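Local coordinates for protein N-acetylmuramoyl-L-alanine amidase (Peptoclostridium difficile, PDB 4RN7) that probably hydrolyses the amide bond between N-acetylmuramic acid and L-alanine in bacterial peptidoglycan, and binds zinc, in the amidase domain of a longer, probably membrane-bound protein, at residues Ile8-Gly13 against Val53-Asp58; Val79-Asn84 against Ile147-Leu152; Glu109-Val114 against Pro143-Glu148. All coordinates share one frame; numbering follows the deposited sequence.

Interaction 1: residues Ile8-Gly13 against Val53-Asp58; sequences IDPGHG and VSRTDD. With ZN (zinc ion), chain B.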
ATOM      1  N   ILE A   8      -6.118  -4.056   4.376  1.00 27.93           N
ATOM      2  CA  ILE A   8      -5.483  -2.833   3.884  1.00 29.57           C
ATOM      3  C   ILE A   8      -4.916  -2.072   5.085  1.00 26.71           C
ATOM      4  O   ILE A   8      -5.625  -1.824   6.053  1.00 27.79           O
ATOM      5  CB  ILE A   8      -6.482  -1.924   3.161  1.00 25.24           C
ATOM      6  CG1 ILE A   8      -7.096  -2.635   1.950  1.00 26.46           C
ATOM      7  CG2 ILE A   8      -5.804  -0.628   2.712  1.00 25.81           C
ATOM      8  CD1 ILE A   8      -6.075  -3.075   0.904  1.00 38.58           C
ATOM      9  N   ASP A   9      -3.638  -1.709   5.012  1.00 25.77           N
ATOM     10  CA  ASP A   9      -2.963  -1.034   6.115  1.00 25.33           C
ATOM     11  C   ASP A   9      -2.461   0.355   5.687  1.00 24.76           C
ATOM     12  O   ASP A   9      -1.390   0.483   5.086  1.00 26.49           O
ATOM     13  CB  ASP A   9      -1.778  -1.877   6.591  1.00 28.66           C
ATOM     14  CG  ASP A   9      -0.953  -1.171   7.646  1.00 26.08           C
ATOM     15  OD1 ASP A   9      -1.544  -0.662   8.635  1.00 30.52           O
ATOM     16  OD2 ASP A   9       0.287  -1.102   7.498  1.00 27.40           O
ATOM     17  N   PRO A  10      -3.232   1.411   5.990  1.00 24.59           N
ATOM     18  CA  PRO A  10      -2.745   2.754   5.662  1.00 27.91           C
ATOM     19  C   PRO A  10      -1.629   3.144   6.635  1.00 29.13           C
ATOM     20  O   PRO A  10      -1.879   3.269   7.830  1.00 30.82           O
ATOM     21  CB  PRO A  10      -3.974   3.658   5.876  1.00 31.59           C
ATOM     22  CG  PRO A  10      -5.143   2.720   6.253  1.00 30.86           C
ATOM     23  CD  PRO A  10      -4.523   1.425   6.708  1.00 30.29           C
ATOM     24  N   GLY A  11      -0.413   3.336   6.130  1.00 25.86           N
ATOM     25  CA  GLY A  11       0.730   3.524   6.998  1.00 26.50           C
ATOM     26  C   GLY A  11       0.612   4.736   7.893  1.00 28.28           C
ATOM     27  O   GLY A  11      -0.021   5.736   7.531  1.00 26.74           O
ATOM     28  N   HIS A  12       1.231   4.639   9.062  1.00 28.50           N
ATOM     29  CA  HIS A  12       1.290   5.744  10.018  1.00 33.39           C
ATOM     30  C   HIS A  12      -0.100   6.102  10.552  1.00 33.16           C
ATOM     31  O   HIS A  12      -1.042   5.322  10.395  1.00 30.39           O
ATOM     32  CB  HIS A  12       2.029   6.934   9.387  1.00 29.81           C
ATOM     33  CG  HIS A  12       3.331   6.546   8.752  1.00 28.12           C
ATOM     34  ND1 HIS A  12       4.490   6.387   9.476  1.00 29.40           N
ATOM     35  CD2 HIS A  12       3.649   6.260   7.466  1.00 31.51           C
ATOM     36  CE1 HIS A  12       5.475   6.038   8.666  1.00 37.63           C
ATOM     37  NE2 HIS A  12       4.985   5.935   7.445  1.00 26.10           N
ATOM     38  N   GLY A  13      -0.241   7.251  11.205  1.00 29.37           N
ATOM     39  CA  GLY A  13      -1.513   7.588  11.819  1.00 32.33           C
ATOM     40  C   GLY A  13      -1.339   8.203  13.188  1.00 36.00           C
ATOM     41  O   GLY A  13      -0.392   7.866  13.914  1.00 33.74           O
ATOM     42  N   VAL A  53      -9.585  -3.180   7.299  1.00 29.78           N
ATOM     43  CA  VAL A  53      -8.572  -2.117   7.273  1.00 28.35           C
ATOM     44  C   VAL A  53      -7.996  -1.928   8.668  1.00 29.40           C
ATOM     45  O   VAL A  53      -8.702  -2.112   9.658  1.00 30.30           O
ATOM     46  CB  VAL A  53      -9.141  -0.768   6.764  1.00 32.59           C
ATOM     47  CG1 VAL A  53      -9.789  -0.942   5.399  1.00 38.55           C
ATOM     48  CG2 VAL A  53     -10.141  -0.198   7.753  1.00 42.21           C
ATOM     49  N   SER A  54      -6.723  -1.566   8.775  1.00 26.17           N
ATOM     50  CA  SER A  54      -6.170  -1.375  10.113  1.00 27.19           C
ATOM     51  C   SER A  54      -6.729  -0.100  10.741  1.00 27.89           C
ATOM     52  O   SER A  54      -6.907  -0.016  11.961  1.00 28.79           O
ATOM     53  CB  SER A  54      -4.647  -1.373  10.100  1.00 29.17           C
ATOM     54  OG  SER A  54      -4.160  -0.337   9.283  1.00 29.69           O
ATOM     55  N   ARG A  55      -7.046   0.882   9.907  1.00 26.49           N
ATOM     56  CA  ARG A  55      -7.658   2.094  10.417  1.00 33.29           C
ATOM     57  C   ARG A  55      -8.492   2.781   9.350  1.00 32.07           C
ATOM     58  O   ARG A  55      -8.191   2.669   8.157  1.00 29.91           O
ATOM     59  CB  ARG A  55      -6.597   3.045  10.972  1.00 33.07           C
ATOM     60  CG  ARG A  55      -5.632   3.558   9.922  1.00 28.09           C
ATOM     61  CD  ARG A  55      -4.591   4.498  10.527  1.00 28.38           C
ATOM     62  NE  ARG A  55      -3.662   4.999   9.498  1.00 27.21           N
ATOM     63  CZ  ARG A  55      -3.698   6.229   9.000  1.00 30.03           C
ATOM     64  NH1 ARG A  55      -4.622   7.082   9.418  1.00 29.97           N
ATOM     65  NH2 ARG A  55      -2.809   6.618   8.085  1.00 27.88           N
ATOM     66  N   THR A  56      -9.539   3.470   9.803  1.00 36.82           N
ATOM     67  CA  THR A  56     -10.420   4.257   8.940  1.00 37.12           C
ATOM     68  C   THR A  56     -10.297   5.741   9.241  1.00 38.85           C
ATOM     69  O   THR A  56     -10.871   6.578   8.540  1.00 42.08           O
ATOM     70  CB  THR A  56     -11.904   3.872   9.111  1.00 39.04           C
ATOM     71  OG1 THR A  56     -12.255   3.899  10.498  1.00 39.50           O
ATOM     72  CG2 THR A  56     -12.177   2.486   8.569  1.00 49.96           C
ATOM     73  N   ASP A  57      -9.553   6.069  10.290  1.00 36.32           N
ATOM     74  CA  ASP A  57      -9.448   7.449  10.750  1.00 36.85           C
ATOM     75  C   ASP A  57      -8.018   7.720  11.184  1.00 31.50           C
ATOM     76  O   ASP A  57      -7.148   6.865  11.007  1.00 36.93           O
ATOM     77  CB  ASP A  57     -10.413   7.710  11.908  1.00 40.89           C
ATOM     78  CG  ASP A  57     -10.047   6.932  13.157  1.00 50.71           C
ATOM     79  N   ASP A  58      -7.774   8.909  11.733  1.00 37.89           N
ATOM     80  CA  ASP A  58      -6.414   9.312  12.084  1.00 38.22           C
ATOM     81  C   ASP A  58      -5.965   8.711  13.415  1.00 48.15           C
ATOM     82  O   ASP A  58      -5.747   9.432  14.385  1.00 45.24           O
ATOM     83  CB  ASP A  58      -6.302  10.835  12.142  1.00 42.28           C
ATOM     84  CG  ASP A  58      -4.875  11.297  12.296  1.00 41.72           C
ATOM     85  OD1 ASP A  58      -3.972  10.506  11.954  1.00 40.16           O
ATOM     86  OD2 ASP A  58      -4.653  12.438  12.754  1.00 49.96           O
TER
HETATM   87 ZN    ZN B 401       5.709   5.405   5.519  0.77 26.25          ZN

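Interaction 2: residues Val79-Asn84 against Ile147-Leu152; sequences VSIHLN and IECGFL. With ZN (zinc ion), chain B.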
ATOM      1  N   VAL A  79      -2.076  -5.510   2.076  1.00 24.41           N
ATOM      2  CA  VAL A  79      -1.485  -4.416   1.291  1.00 24.94           C
ATOM      3  C   VAL A  79      -1.333  -3.209   2.202  1.00 24.81           C
ATOM      4  O   VAL A  79      -2.335  -2.672   2.723  1.00 25.45           O
ATOM      5  CB  VAL A  79      -2.337  -4.044   0.058  1.00 26.07           C
ATOM      6  CG1 VAL A  79      -1.649  -2.925  -0.756  1.00 27.10           C
ATOM      7  CG2 VAL A  79      -2.555  -5.267  -0.827  1.00 26.45           C
ATOM      8  N   SER A  80      -0.086  -2.808   2.423  1.00 21.72           N
ATOM      9  CA  SER A  80       0.202  -1.622   3.219  1.00 22.58           C
ATOM     10  C   SER A  80       0.440  -0.473   2.254  1.00 26.41           C
ATOM     11  O   SER A  80       1.089  -0.654   1.215  1.00 25.42           O
ATOM     12  CB  SER A  80       1.439  -1.842   4.088  1.00 23.66           C
ATOM     13  OG  SER A  80       1.661  -0.745   4.962  1.00 28.42           O
ATOM     14  N   ILE A  81      -0.088   0.697   2.595  1.00 21.91           N
ATOM     15  CA  ILE A  81      -0.003   1.861   1.707  1.00 22.76           C
ATOM     16  C   ILE A  81       0.852   2.937   2.368  1.00 25.25           C
ATOM     17  O   ILE A  81       0.495   3.434   3.437  1.00 21.76           O
ATOM     18  CB  ILE A  81      -1.407   2.432   1.446  1.00 23.19           C
ATOM     19  CG1 ILE A  81      -2.269   1.396   0.703  1.00 24.43           C
ATOM     20  CG2 ILE A  81      -1.317   3.731   0.650  1.00 26.35           C
ATOM     21  CD1 ILE A  81      -1.731   1.035  -0.693  1.00 26.36           C
ATOM     22  N   HIS A  82       1.977   3.288   1.745  1.00 22.56           N
ATOM     23  CA  HIS A  82       2.888   4.292   2.291  1.00 20.95           C
ATOM     24  C   HIS A  82       3.305   5.240   1.167  1.00 26.19           C
ATOM     25  O   HIS A  82       2.969   5.001   0.016  1.00 24.20           O
ATOM     26  CB  HIS A  82       4.147   3.629   2.838  1.00 22.82           C
ATOM     27  CG  HIS A  82       3.997   3.077   4.219  1.00 23.97           C
ATOM     28  ND1 HIS A  82       4.637   3.634   5.303  1.00 27.95           N
ATOM     29  CD2 HIS A  82       3.298   2.016   4.695  1.00 25.08           C
ATOM     30  CE1 HIS A  82       4.341   2.943   6.392  1.00 27.24           C
ATOM     31  NE2 HIS A  82       3.535   1.952   6.053  1.00 25.24           N
ATOM     32  N   LEU A  83       4.005   6.321   1.512  1.00 21.18           N
ATOM     33  CA  LEU A  83       4.644   7.178   0.503  1.00 23.51           C
ATOM     34  C   LEU A  83       6.132   7.157   0.788  1.00 28.21           C
ATOM     35  O   LEU A  83       6.566   7.062   1.940  1.00 27.91           O
ATOM     36  CB  LEU A  83       4.135   8.618   0.563  1.00 25.46           C
ATOM     37  CG  LEU A  83       2.620   8.814   0.443  1.00 27.72           C
ATOM     38  CD1 LEU A  83       2.251  10.290   0.616  1.00 28.14           C
ATOM     39  CD2 LEU A  83       2.140   8.296  -0.905  1.00 30.61           C
ATOM     40  N   ASN A  84       6.929   7.248  -0.261  1.00 27.92           N
ATOM     41  CA  ASN A  84       8.352   7.169  -0.085  1.00 30.12           C
ATOM     42  C   ASN A  84       8.928   8.520   0.337  1.00 33.26           C
ATOM     43  O   ASN A  84       8.266   9.569   0.236  1.00 27.52           O
ATOM     44  CB  ASN A  84       9.000   6.682  -1.388  1.00 25.57           C
ATOM     45  CG  ASN A  84      10.134   5.705  -1.142  1.00 35.59           C
ATOM     46  OD1 ASN A  84      10.875   5.838  -0.170  1.00 41.89           O
ATOM     47  ND2 ASN A  84      10.275   4.716  -2.022  1.00 34.52           N
ATOM     48  N   ILE A 147       3.258  -0.859  -0.599  1.00 23.35           N
ATOM     49  CA  ILE A 147       3.460  -0.051  -1.790  1.00 24.27           C
ATOM     50  C   ILE A 147       3.886   1.350  -1.391  1.00 24.78           C
ATOM     51  O   ILE A 147       3.162   2.018  -0.653  1.00 24.80           O
ATOM     52  CB  ILE A 147       2.181   0.045  -2.631  1.00 23.15           C
ATOM     53  CG1 ILE A 147       1.576  -1.346  -2.842  1.00 27.44           C
ATOM     54  CG2 ILE A 147       2.501   0.666  -4.004  1.00 23.13           C
ATOM     55  CD1 ILE A 147       0.161  -1.331  -3.405  1.00 25.26           C
ATOM     56  N   GLU A 148       5.041   1.793  -1.903  1.00 23.24           N
ATOM     57  CA  GLU A 148       5.527   3.156  -1.684  1.00 24.39           C
ATOM     58  C   GLU A 148       5.032   3.988  -2.861  1.00 23.13           C
ATOM     59  O   GLU A 148       5.611   3.947  -3.949  1.00 24.46           O
ATOM     60  CB  GLU A 148       7.060   3.202  -1.612  1.00 28.89           C
ATOM     61  CG  GLU A 148       7.662   2.476  -0.380  1.00 29.95           C
ATOM     62  CD  GLU A 148       7.500   3.258   0.912  1.00 38.93           C
ATOM     63  OE1 GLU A 148       6.755   4.253   0.927  1.00 36.09           O
ATOM     64  OE2 GLU A 148       8.109   2.880   1.933  1.00 45.40           O
ATOM     65  N   CYS A 149       3.965   4.746  -2.629  1.00 24.07           N
ATOM     66  CA  CYS A 149       3.166   5.299  -3.722  1.00 25.45           C
ATOM     67  C   CYS A 149       3.678   6.626  -4.284  1.00 25.74           C
ATOM     68  O   CYS A 149       2.879   7.492  -4.656  1.00 31.93           O
ATOM     69  CB  CYS A 149       1.714   5.464  -3.289  1.00 25.61           C
ATOM     70  SG  CYS A 149       0.889   3.885  -2.917  1.00 26.85           S
ATOM     71  N   GLY A 150       4.995   6.787  -4.348  1.00 26.65           N
ATOM     72  CA  GLY A 150       5.570   8.012  -4.890  1.00 32.32           C
ATOM     73  C   GLY A 150       6.315   8.715  -3.774  1.00 30.14           C
ATOM     74  O   GLY A 150       6.122   8.379  -2.604  1.00 28.84           O
ATOM     75  N   PHE A 151       7.166   9.671  -4.128  1.00 27.11           N
ATOM     76  CA  PHE A 151       7.995  10.375  -3.153  1.00 28.50           C
ATOM     77  C   PHE A 151       7.351  11.667  -2.680  1.00 28.04           C
ATOM     78  O   PHE A 151       7.311  12.644  -3.410  1.00 30.92           O
ATOM     79  CB  PHE A 151       9.375  10.673  -3.751  1.00 31.32           C
ATOM     80  CG  PHE A 151      10.302   9.490  -3.724  1.00 30.20           C
ATOM     81  CD1 PHE A 151      10.134   8.443  -4.616  1.00 29.50           C
ATOM     82  CD2 PHE A 151      11.311   9.405  -2.778  1.00 31.06           C
ATOM     83  CE1 PHE A 151      10.977   7.329  -4.577  1.00 31.24           C
ATOM     84  CE2 PHE A 151      12.147   8.297  -2.725  1.00 33.57           C
ATOM     85  CZ  PHE A 151      11.978   7.259  -3.627  1.00 31.45           C
ATOM     86  N   LEU A 152       6.850  11.689  -1.447  1.00 29.92           N
ATOM     87  CA  LEU A 152       6.224  12.910  -0.952  1.00 26.58           C
ATOM     88  C   LEU A 152       7.242  14.031  -0.808  1.00 29.48           C
ATOM     89  O   LEU A 152       6.886  15.208  -0.815  1.00 30.14           O
ATOM     90  CB  LEU A 152       5.517  12.658   0.387  1.00 27.52           C
ATOM     91  CG  LEU A 152       4.802  13.878   0.976  1.00 32.04           C
ATOM     92  CD1 LEU A 152       3.708  14.356   0.044  1.00 29.99           C
ATOM     93  CD2 LEU A 152       4.221  13.514   2.338  1.00 33.47           C
TER
HETATM   94 ZN    ZN B 401       5.709   5.405   5.519  0.77 26.25          ZN
HETATM   95  O   HOH W   1       8.301   4.856  -4.222  1.00 28.24           O

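Interaction 3: residues Glu109-Val114 against Pro143-Glu148; sequences ELAQTV and PAILIE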
ATOM      1  N   GLU A 109       5.522 -12.762  -5.741  1.00 41.53           N
ATOM      2  CA  GLU A 109       4.642 -12.814  -6.903  1.00 47.64           C
ATOM      3  C   GLU A 109       3.543 -11.737  -6.822  1.00 41.89           C
ATOM      4  O   GLU A 109       3.241 -11.062  -7.813  1.00 41.21           O
ATOM      5  CB  GLU A 109       4.039 -14.216  -7.036  1.00 53.86           C
ATOM      6  CG  GLU A 109       5.036 -15.311  -7.467  1.00 65.92           C
ATOM      7  CD  GLU A 109       6.154 -15.576  -6.457  1.00 70.51           C
ATOM      8  OE1 GLU A 109       5.917 -15.470  -5.235  1.00 63.01           O
ATOM      9  OE2 GLU A 109       7.280 -15.891  -6.892  1.00 76.54           O
ATOM     10  N   LEU A 110       2.954 -11.581  -5.640  1.00 37.28           N
ATOM     11  CA  LEU A 110       1.950 -10.542  -5.408  1.00 35.33           C
ATOM     12  C   LEU A 110       2.534  -9.154  -5.676  1.00 36.44           C
ATOM     13  O   LEU A 110       1.906  -8.319  -6.329  1.00 35.06           O
ATOM     14  CB  LEU A 110       1.426 -10.625  -3.967  1.00 35.37           C
ATOM     15  CG  LEU A 110       0.523  -9.496  -3.456  1.00 33.08           C
ATOM     16  CD1 LEU A 110      -0.769  -9.393  -4.268  1.00 36.90           C
ATOM     17  CD2 LEU A 110       0.213  -9.687  -1.974  1.00 31.37           C
ATOM     18  N   ALA A 111       3.744  -8.923  -5.173  1.00 35.74           N
ATOM     19  CA  ALA A 111       4.435  -7.653  -5.354  1.00 32.85           C
ATOM     20  C   ALA A 111       4.651  -7.328  -6.829  1.00 37.82           C
ATOM     21  O   ALA A 111       4.400  -6.204  -7.262  1.00 35.53           O
ATOM     22  CB  ALA A 111       5.772  -7.664  -4.611  1.00 33.57           C
ATOM     23  N   GLN A 112       5.130  -8.301  -7.598  1.00 38.21           N
ATOM     24  CA  GLN A 112       5.404  -8.049  -9.008  1.00 39.12           C
ATOM     25  C   GLN A 112       4.121  -7.776  -9.796  1.00 40.35           C
ATOM     26  O   GLN A 112       4.077  -6.873 -10.639  1.00 41.71           O
ATOM     27  CB  GLN A 112       6.185  -9.203  -9.639  1.00 44.51           C
ATOM     28  CG  GLN A 112       6.649  -8.909 -11.063  1.00 55.23           C
ATOM     29  CD  GLN A 112       7.577  -7.701 -11.144  1.00 62.66           C
ATOM     30  OE1 GLN A 112       8.782  -7.821 -10.926  1.00 71.36           O
ATOM     31  NE2 GLN A 112       7.016  -6.531 -11.455  1.00 47.13           N
ATOM     32  N   THR A 113       3.078  -8.554  -9.519  1.00 41.50           N
ATOM     33  CA  THR A 113       1.807  -8.396 -10.219  1.00 46.33           C
ATOM     34  C   THR A 113       1.194  -7.020  -9.935  1.00 35.65           C
ATOM     35  O   THR A 113       0.808  -6.300 -10.866  1.00 37.04           O
ATOM     36  CB  THR A 113       0.832  -9.532  -9.861  1.00 47.69           C
ATOM     37  OG1 THR A 113       1.414 -10.781 -10.249  1.00 46.95           O
ATOM     38  CG2 THR A 113      -0.495  -9.358 -10.581  1.00 48.32           C
ATOM     39  N   VAL A 114       1.127  -6.655  -8.657  1.00 32.64           N
ATOM     40  CA  VAL A 114       0.614  -5.343  -8.269  1.00 29.95           C
ATOM     41  C   VAL A 114       1.479  -4.214  -8.847  1.00 38.02           C
ATOM     42  O   VAL A 114       0.957  -3.286  -9.473  1.00 33.06           O
ATOM     43  CB  VAL A 114       0.469  -5.222  -6.744  1.00 31.24           C
ATOM     44  CG1 VAL A 114       0.266  -3.764  -6.327  1.00 27.60           C
ATOM     45  CG2 VAL A 114      -0.704  -6.089  -6.259  1.00 34.61           C
ATOM     46  N   PRO A 143       0.570 -13.696   2.361  1.00 32.42           N
ATOM     47  CA  PRO A 143       1.237 -12.834   1.378  1.00 33.41           C
ATOM     48  C   PRO A 143       0.977 -11.351   1.651  1.00 35.15           C
ATOM     49  O   PRO A 143      -0.178 -10.935   1.801  1.00 32.97           O
ATOM     50  CB  PRO A 143       0.610 -13.269   0.054  1.00 33.22           C
ATOM     51  CG  PRO A 143       0.347 -14.734   0.253  1.00 35.61           C
ATOM     52  CD  PRO A 143      -0.084 -14.851   1.716  1.00 35.60           C
ATOM     53  N   ALA A 144       2.061 -10.576   1.738  1.00 30.36           N
ATOM     54  CA  ALA A 144       2.002  -9.199   2.212  1.00 28.24           C
ATOM     55  C   ALA A 144       2.937  -8.308   1.398  1.00 29.20           C
ATOM     56  O   ALA A 144       4.098  -8.672   1.154  1.00 27.51           O
ATOM     57  CB  ALA A 144       2.388  -9.136   3.686  1.00 30.50           C
ATOM     58  N   ILE A 145       2.437  -7.141   0.996  1.00 25.86           N
ATOM     59  CA  ILE A 145       3.251  -6.162   0.279  1.00 26.18           C
ATOM     60  C   ILE A 145       3.056  -4.778   0.889  1.00 29.65           C
ATOM     61  O   ILE A 145       2.058  -4.526   1.579  1.00 24.89           O
ATOM     62  CB  ILE A 145       2.925  -6.111  -1.236  1.00 25.29           C
ATOM     63  CG1 ILE A 145       1.464  -5.685  -1.472  1.00 26.91           C
ATOM     64  CG2 ILE A 145       3.235  -7.462  -1.890  1.00 32.48           C
ATOM     65  CD1 ILE A 145       1.112  -5.439  -2.941  1.00 29.49           C
ATOM     66  N   LEU A 146       4.021  -3.891   0.648  1.00 26.49           N
ATOM     67  CA  LEU A 146       3.897  -2.500   1.055  1.00 22.81           C
ATOM     68  C   LEU A 146       4.205  -1.701  -0.192  1.00 26.08           C
ATOM     69  O   LEU A 146       5.267  -1.869  -0.787  1.00 26.87           O
ATOM     70  CB  LEU A 146       4.889  -2.150   2.180  1.00 24.82           C
ATOM     71  CG  LEU A 146       4.890  -0.701   2.703  1.00 27.80           C
ATOM     72  CD1 LEU A 146       5.310  -0.662   4.165  1.00 31.79           C
ATOM     73  CD2 LEU A 146       5.799   0.223   1.874  1.00 26.83           C
ATOM     74  N   ILE A 147       3.258  -0.859  -0.599  1.00 23.35           N
ATOM     75  CA  ILE A 147       3.460  -0.051  -1.790  1.00 24.27           C
ATOM     76  C   ILE A 147       3.886   1.350  -1.391  1.00 24.78           C
ATOM     77  O   ILE A 147       3.162   2.018  -0.653  1.00 24.80           O
ATOM     78  CB  ILE A 147       2.181   0.045  -2.631  1.00 23.15           C
ATOM     79  CG1 ILE A 147       1.576  -1.346  -2.842  1.00 27.44           C
ATOM     80  CG2 ILE A 147       2.501   0.666  -4.004  1.00 23.13           C
ATOM     81  CD1 ILE A 147       0.161  -1.331  -3.405  1.00 25.26           C
ATOM     82  N   GLU A 148       5.041   1.793  -1.903  1.00 23.24           N
ATOM     83  CA  GLU A 148       5.527   3.156  -1.684  1.00 24.39           C
ATOM     84  C   GLU A 148       5.032   3.988  -2.861  1.00 23.13           C
ATOM     85  O   GLU A 148       5.611   3.947  -3.949  1.00 24.46           O
ATOM     86  CB  GLU A 148       7.060   3.202  -1.612  1.00 28.89           C
ATOM     87  CG  GLU A 148       7.662   2.476  -0.380  1.00 29.95           C
ATOM     88  CD  GLU A 148       7.500   3.258   0.912  1.00 38.93           C
ATOM     89  OE1 GLU A 148       6.755   4.253   0.927  1.00 36.09           O
ATOM     90  OE2 GLU A 148       8.109   2.880   1.933  1.00 45.40           O
TER

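Interaction 1: residues Ile8-Gly13 against Val53-Asp58
Arg55 reaches along the end of strand 4-10 and the turn that follows it, and meets their carbonyls with its guanidinium. The chain is extended from CG to NE, Arg55 CG passes 3.8 Å from Pro10 CG, and the two side chains run past each other in opposite directions. Arg55 NE gives a hydrogen bond to Pro10 O (3.0 Å), which lies near the guanidinium plane, and Arg55 NH2 one to Gly11 O (3.0 Å), more tilted; NH2 also bonds Lys29 O. Gly13 CA sits over the centre of one face, 3.8 Å from Arg55 CZ, where a side chain would collide with Arg55 NE. Ser54 packs closely too. Ser54 OG donates to the anti lone pair of Asp9 OD1 (2.7 Å), which also forms a salt bridge with Arg66, while Ser54 N bonds Ile8 O (2.9 Å) where the parallel strand pairing ends.

The Asp58 side is looser and more exposed: Asp58 OD1 stays 3.7 Å from Gly13 C and bonds Gly14 N, while Asp58 OD2 pairs with Lys29. The His12 ring instead binds zinc through NE2, its ND1 hydrogen-bonded to Asp16. A cationic side chain that gathers backbone carbonyls thus probably helps to hold the chain next to the zinc ligand His12.

Interaction 2: residues Val79-Asn84 against Ile147-Leu152
Asn84 lies flat on the Phe151 ring, amide and ring planes 9° apart, with Asn84 CB 3.6 Å from the ring centroid and almost on its normal, a CH-pi contact. A short polar side chain suits this place because its flat amide can stack while ND2 still bonds a water that donates to Glu148 O. The Glu148 carboxylate stacks against the same amide. The Glu148 chain bends at chi2 (-75°), which brings Glu148 OE1 to 3.3 Å from His82 CB. The carboxylate thus lies beside a zinc ligand: His82 ND1 binds the zinc ion at 2.1 Å, and His12 and Glu28 complete the protein's share of the site.

The backbones position these groups. Parallel strand bonds run from Ile147 N to Ser80 O (2.8 Å), from His82 N to Ile147 O and from Cys149 N to His82 O. A beta bulge then shifts the register by one residue, and Asn84 N bonds Gly150 O (2.7 Å), bringing Phe151 level with Asn84. Gly150 suits the corner because its backbone angles would jam a side chain against the preceding carbonyl.

On the other face, Ile147 CD1 meets Val79 CG1 (3.6 Å), and Leu83 CD2 meets Cys149 CB (3.7 Å). Helix 28-44 packs on Ile81 and Leu83, helix 164-185 on Ile147 and Cys149, and strand 95-99 borders the far side of strand 144-151.

Interaction 3: residues Glu109-Val114 against Pro143-Glu148
Ile145 and Leu110 meet where helix 107-122 packs on the sheet, their side chains crossing at about a right angle. The side-chain contacts across the two segments are all apolar. Ile145 serves two sets of partners with its two branches. Its CG1 lies between the backbone N and the carbonyl carbon (chi1 62°), which sends CG2 toward the start of the helical segment and CD1 toward its end. Ile145 CG2 rests 3.7 Å from Leu110 CG and also 3.7 Å from Ala111 CB. Ile145 CG2 comes within 3.6 Å of Ala111 N, so the methyl lies directly against the helix backbone. Alanine suits this place: its small CB lets the helix come close, and the nearest CA atoms, those of Ala111 and Ile145, are 5.9 Å apart. Ile145 CD1 meets Val114 CG2 at 3.8 Å, about one turn further on.

The outer apolar contacts extend this row in both directions. Val114 sets CG1 anti to its backbone N (chi1 166°), and Val114 CG1 touches Ile147 CD1 at 3.8 Å, so the forked valine bridges two isoleucines on one face of the strand. At the other end Leu110 CD2 lies 4.1 Å from Pro143 CB, just before the strand begins, and Tyr181 of helix 164-185 touches both residues.

The two segments share no hydrogen bond. Thr113 N and Thr113 OG1 reach Glu109 O from opposite faces of its carbonyl plane, so the hydroxyl bonds within its own helix. Just outside the contact, Ser107 OG at the helix start bonds Ala144 N, and the strand pairs with strands 77-84 and 95-99.

Because the side chains that meet are all apolar, segment 109-114 is held to the strand by shape fit and exclusion of water, with the Ser107 bond adding a polar link at the start of the helix.

In the fold
All three interactions belong to one mixed sheet, in the zinc-binding amidase domain. Interaction 1 comes first along the chain and joins strand 4-10 to the loop after edge strand 49-53; interactions 2 and 3 follow and both end on strand 144-151, sharing Ile147 and Glu148. Strand 77-84 lies between strands 4-10 and 144-151, so interactions 1 and 2, their centres 13 Å apart, touch through backbone pairing and meet at the zinc ion, where His12 and His82 are joined by Glu28. Interaction 3, its centre about 12 Å from that of interaction 2 and 18 Å from that of interaction 1, packs helix 107-122 onto the sheet away from the metal. The same sheet thus carries the metal site and the apolar packing of helix 107-122.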